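Local coordinates for protein dTDP-4-dehydrorhamnose 3-epimerase (Streptomyces niveus, PDB 2C0Z) that epimerises a dTDP-4-keto-6-deoxy sugar at C3, working with NovU on the route to the deoxysugar of the antibiotic novobiocin, at residues A[58-63]-A[139-144]; A[88-93]-A[128-133]. All coordinates share one frame; numbering follows the deposited sequence.

Interaction 1: residues A[58-63]-A[139-144]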
# COMPACT_ATOMS: atom_id res chain seq x y z
N ASN A 58 5.51 -0.80 -3.93
CA ASN A 58 6.31 0.39 -4.17
C ASN A 58 5.55 1.64 -3.81
O ASN A 58 4.31 1.64 -3.74
CB ASN A 58 6.71 0.50 -5.64
CG ASN A 58 7.70 -0.60 -6.07
OD1 ASN A 58 7.30 -1.58 -6.62
ND2 ASN A 58 8.97 -0.35 -5.89
N LEU A 59 6.31 2.70 -3.56
CA LEU A 59 5.78 4.06 -3.39
C LEU A 59 6.57 4.99 -4.28
O LEU A 59 7.76 4.82 -4.47
CB LEU A 59 5.83 4.52 -1.94
CG LEU A 59 4.83 3.83 -1.02
CD1 LEU A 59 5.35 3.75 0.39
CD2 LEU A 59 3.52 4.53 -1.03
N SER A 60 5.89 5.96 -4.87
CA SER A 60 6.59 7.04 -5.57
C SER A 60 6.03 8.36 -5.11
O SER A 60 4.85 8.47 -4.86
CB SER A 60 6.48 6.87 -7.07
OG SER A 60 5.19 7.05 -7.52
N VAL A 61 6.90 9.34 -4.98
CA VAL A 61 6.52 10.71 -4.64
C VAL A 61 7.01 11.57 -5.78
O VAL A 61 8.15 11.46 -6.17
CB VAL A 61 7.17 11.19 -3.31
CG1 VAL A 61 6.71 12.59 -3.01
CG2 VAL A 61 6.84 10.24 -2.20
N SER A 62 6.13 12.36 -6.37
CA SER A 62 6.47 13.16 -7.54
C SER A 62 5.99 14.57 -7.36
O SER A 62 4.94 14.79 -6.81
CB SER A 62 5.79 12.60 -8.78
OG SER A 62 6.13 11.28 -8.93
N VAL A 63 6.76 15.51 -7.87
CA VAL A 63 6.32 16.91 -7.89
C VAL A 63 5.35 17.22 -9.04
O VAL A 63 5.33 16.55 -10.07
CB VAL A 63 7.55 17.86 -7.89
CG1 VAL A 63 8.50 17.51 -6.76
CG2 VAL A 63 8.28 17.81 -9.17
N LEU A 139 2.03 7.83 -4.99
CA LEU A 139 1.37 6.64 -5.49
C LEU A 139 1.90 5.43 -4.75
O LEU A 139 3.08 5.38 -4.40
CB LEU A 139 1.63 6.46 -6.99
CG LEU A 139 1.00 7.51 -7.86
CD1 LEU A 139 1.26 7.11 -9.30
CD2 LEU A 139 -0.46 7.62 -7.58
N CYS A 140 1.00 4.48 -4.47
CA CYS A 140 1.35 3.19 -3.92
C CYS A 140 0.96 2.13 -4.94
O CYS A 140 -0.15 2.19 -5.51
CB CYS A 140 0.62 2.98 -2.60
SG CYS A 140 1.05 1.45 -1.77
N TYR A 141 1.85 1.19 -5.20
CA TYR A 141 1.66 0.19 -6.25
C TYR A 141 1.87 -1.18 -5.63
O TYR A 141 2.84 -1.38 -4.89
CB TYR A 141 2.75 0.30 -7.37
CG TYR A 141 3.10 1.64 -7.95
CD1 TYR A 141 3.80 2.57 -7.21
CD2 TYR A 141 2.81 1.95 -9.27
CE1 TYR A 141 4.19 3.79 -7.74
CE2 TYR A 141 3.19 3.17 -9.82
CZ TYR A 141 3.87 4.08 -9.05
OH TYR A 141 4.26 5.31 -9.56
N LEU A 142 0.98 -2.11 -5.92
CA LEU A 142 1.20 -3.52 -5.66
C LEU A 142 1.38 -4.22 -7.00
O LEU A 142 0.57 -4.03 -7.92
CB LEU A 142 0.03 -4.12 -4.91
CG LEU A 142 -0.50 -3.31 -3.71
CD1 LEU A 142 -1.70 -4.01 -3.08
CD2 LEU A 142 0.58 -3.10 -2.68
N SER A 143 2.47 -4.98 -7.13
CA SER A 143 2.84 -5.61 -8.41
C SER A 143 2.91 -7.11 -8.25
O SER A 143 3.36 -7.61 -7.22
CB SER A 143 4.20 -5.08 -8.90
OG SER A 143 4.17 -3.67 -9.16
N SER A 144 2.53 -7.82 -9.31
CA SER A 144 2.57 -9.28 -9.34
C SER A 144 3.93 -9.87 -9.68
O SER A 144 4.08 -11.08 -9.65
CB SER A 144 1.53 -9.81 -10.34
OG SER A 144 1.96 -9.54 -11.69
O HOH W 1 5.09 -2.70 -6.78
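Ser60 and Tyr141 meet through their hydroxyls, Ser60 OG lying 2.8 Å from Tyr141 OH in a hydrogen bond in which either hydroxyl could be the donor; chi1 of 67° puts Ser60 OG between its backbone N and carbonyl carbon, where it meets the phenol. The ring of Tyr141 turns its edge to 58-63: Asn58 O sits in the ring plane, 3.6 Å from Tyr141 CD1. Tyr141, the probable proton donor by similarity with related epimerases, thus has its hydroxyl tied to the neighbouring strand. Asn58, on the same face and a likely substrate-binding residue, lays CB 3.9 Å from Tyr141 CD1; its OD1 accepts from Gln56 NE2, and its ND2 bonds to Leu36 O of the second subunit. On the other face Leu59 CD2 packs 3.6 Å from Cys140 CB. Between the two faces the antiparallel ladder is regular, with Asn58 and Tyr141, then Ser60 and Leu139, as hydrogen-bonded pairs. Strand 136-143 lies between 56-63 and 81-87, Phe130 of strand 126-132 packs against the Tyr141 side, and a strand of the second subunit pairs with 58-61, carrying the sheet across the dimer interface.

Interaction 2: residues A[88-93]-A[128-133]; sequences GAVFDV and HGFCAI
His128 reaches diagonally to Asp92 on the neighbouring antiparallel strand of the cupin beta-sandwich, in the five-stranded sheet where 89-96 lies between 107-113 and 126-132. Backbone hydrogen bonds set the register: Phe91 with Cys131 and Val93 with Gly129 are hydrogen-bonded pairs, each joined by two N-H...O bonds, while Asp92 with Phe130 between them and Val90 with Ala132 beyond are the non-hydrogen-bonded pairs. Past the end of strand 126-132, Ile133 N still reaches Ala89 O at 2.9 Å. CA-H...O contacts supplement the ladder, among them Phe130 CA to Phe91 O at 3.2 Å.

Apolar contacts divide between the two faces. On one, Val90 CG1 lies 4.0 Å from Phe130 CD2, the two side chains crossing obliquely, and the phenyl ring continues toward Leu139 and Tyr141. On the other, Phe91 CB and Cys131 CB approach to 4.4 Å. Ile133 points at 88-93, its CD1 4.2 Å from Phe91 CB.

The polar side-chain contact is a His-carboxylate hydrogen bond involving a residue that by similarity binds substrate. Both side chains leave with CG anti to the backbone N (chi1 180° for His128) and cross at about a right angle, carboxylate and ring planes 37° apart. His128 NE2 donates to the syn side of Asp92 OD1 at 2.6 Å.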
# COMPACT_ATOMS: atom_id res chain seq x y z
N GLY A 88 -2.30 13.46 -2.20
CA GLY A 88 -2.33 14.33 -3.34
C GLY A 88 -3.27 13.83 -4.42
O GLY A 88 -4.31 13.21 -4.15
N ALA A 89 -2.92 14.15 -5.67
CA ALA A 89 -3.74 13.80 -6.80
C ALA A 89 -2.89 13.58 -8.03
O ALA A 89 -1.94 14.33 -8.28
CB ALA A 89 -4.80 14.89 -7.09
N VAL A 90 -3.24 12.58 -8.82
CA VAL A 90 -2.56 12.32 -10.09
C VAL A 90 -3.58 12.06 -11.18
O VAL A 90 -4.70 11.63 -10.92
CB VAL A 90 -1.54 11.15 -10.10
CG1 VAL A 90 -0.54 11.27 -8.94
CG2 VAL A 90 -2.22 9.78 -10.16
N PHE A 91 -3.18 12.39 -12.41
CA PHE A 91 -3.88 11.93 -13.58
C PHE A 91 -3.18 10.64 -13.99
O PHE A 91 -2.04 10.67 -14.47
CB PHE A 91 -3.80 13.00 -14.66
CG PHE A 91 -4.57 12.67 -15.92
CD1 PHE A 91 -5.95 12.64 -15.89
CD2 PHE A 91 -3.89 12.41 -17.12
CE1 PHE A 91 -6.69 12.37 -17.07
CE2 PHE A 91 -4.61 12.18 -18.30
CZ PHE A 91 -6.01 12.14 -18.26
N ASP A 92 -3.85 9.52 -13.80
CA ASP A 92 -3.28 8.20 -14.04
C ASP A 92 -3.71 7.68 -15.40
O ASP A 92 -4.89 7.74 -15.75
CB ASP A 92 -3.76 7.23 -12.96
CG ASP A 92 -3.04 5.93 -13.01
OD1 ASP A 92 -1.91 5.91 -12.46
OD2 ASP A 92 -3.49 4.94 -13.64
N VAL A 93 -2.77 7.16 -16.17
CA VAL A 93 -3.05 6.74 -17.55
C VAL A 93 -2.64 5.31 -17.78
O VAL A 93 -1.50 4.89 -17.46
CB VAL A 93 -2.34 7.67 -18.55
CG1 VAL A 93 -2.49 7.22 -20.00
CG2 VAL A 93 -2.88 9.07 -18.40
N HIS A 128 1.65 1.94 -18.29
CA HIS A 128 1.20 2.82 -17.22
C HIS A 128 2.02 4.09 -17.21
O HIS A 128 3.25 4.08 -17.36
CB HIS A 128 1.30 2.10 -15.88
CG HIS A 128 0.86 2.94 -14.72
ND1 HIS A 128 1.73 3.42 -13.77
CD2 HIS A 128 -0.37 3.42 -14.38
CE1 HIS A 128 1.07 4.17 -12.91
NE2 HIS A 128 -0.21 4.18 -13.26
N GLY A 129 1.36 5.19 -16.95
CA GLY A 129 1.99 6.45 -16.70
C GLY A 129 1.11 7.34 -15.84
O GLY A 129 -0.06 7.03 -15.57
N PHE A 130 1.66 8.47 -15.41
CA PHE A 130 0.85 9.43 -14.67
C PHE A 130 1.49 10.80 -14.65
O PHE A 130 2.68 10.94 -14.91
CB PHE A 130 0.66 8.95 -13.22
CG PHE A 130 1.90 8.97 -12.40
CD1 PHE A 130 2.78 7.91 -12.41
CD2 PHE A 130 2.16 10.04 -11.55
CE1 PHE A 130 3.92 7.90 -11.62
CE2 PHE A 130 3.31 10.05 -10.75
CZ PHE A 130 4.19 8.97 -10.79
N CYS A 131 0.68 11.78 -14.29
CA CYS A 131 1.10 13.17 -14.10
C CYS A 131 0.63 13.60 -12.70
O CYS A 131 -0.55 13.51 -12.43
CB CYS A 131 0.42 14.05 -15.14
SG CYS A 131 0.93 15.75 -15.06
N ALA A 132 1.51 14.11 -11.86
CA ALA A 132 1.11 14.71 -10.59
C ALA A 132 0.36 16.02 -10.82
O ALA A 132 0.88 16.91 -11.49
CB ALA A 132 2.32 14.95 -9.71
N ILE A 133 -0.84 16.12 -10.26
CA ILE A 133 -1.69 17.31 -10.34
C ILE A 133 -1.42 18.20 -9.14
O ILE A 133 -1.33 19.45 -9.26
CB ILE A 133 -3.19 16.89 -10.35
CG1 ILE A 133 -3.57 16.12 -11.60
CG2 ILE A 133 -4.08 18.11 -10.16
CD1 ILE A 133 -4.94 15.39 -11.44

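How the interactions relate
The two contacts lie about 11 Å apart, centre to centre, one in each facing sheet of the cupin sandwich: interaction 1 in the sheet holding 56-63, 81-87 and 136-143, interaction 2 in the five-stranded one. Along the chain the order is 58-63, 88-93, 128-133, 139-144, so interaction 2 is complete within the span that interaction 1 brackets. Strands 126-132 and 136-143 are consecutive, and the chain passes from one sheet to the other between them. Phe130 bridges the interior, with CE1 3.3 Å from Tyr141 OH. The probable proton donor Tyr141 and His128, which by similarity binds substrate, come from opposite sheets yet approach to about 4 Å between side chains, consistent with an active site inside the sandwich.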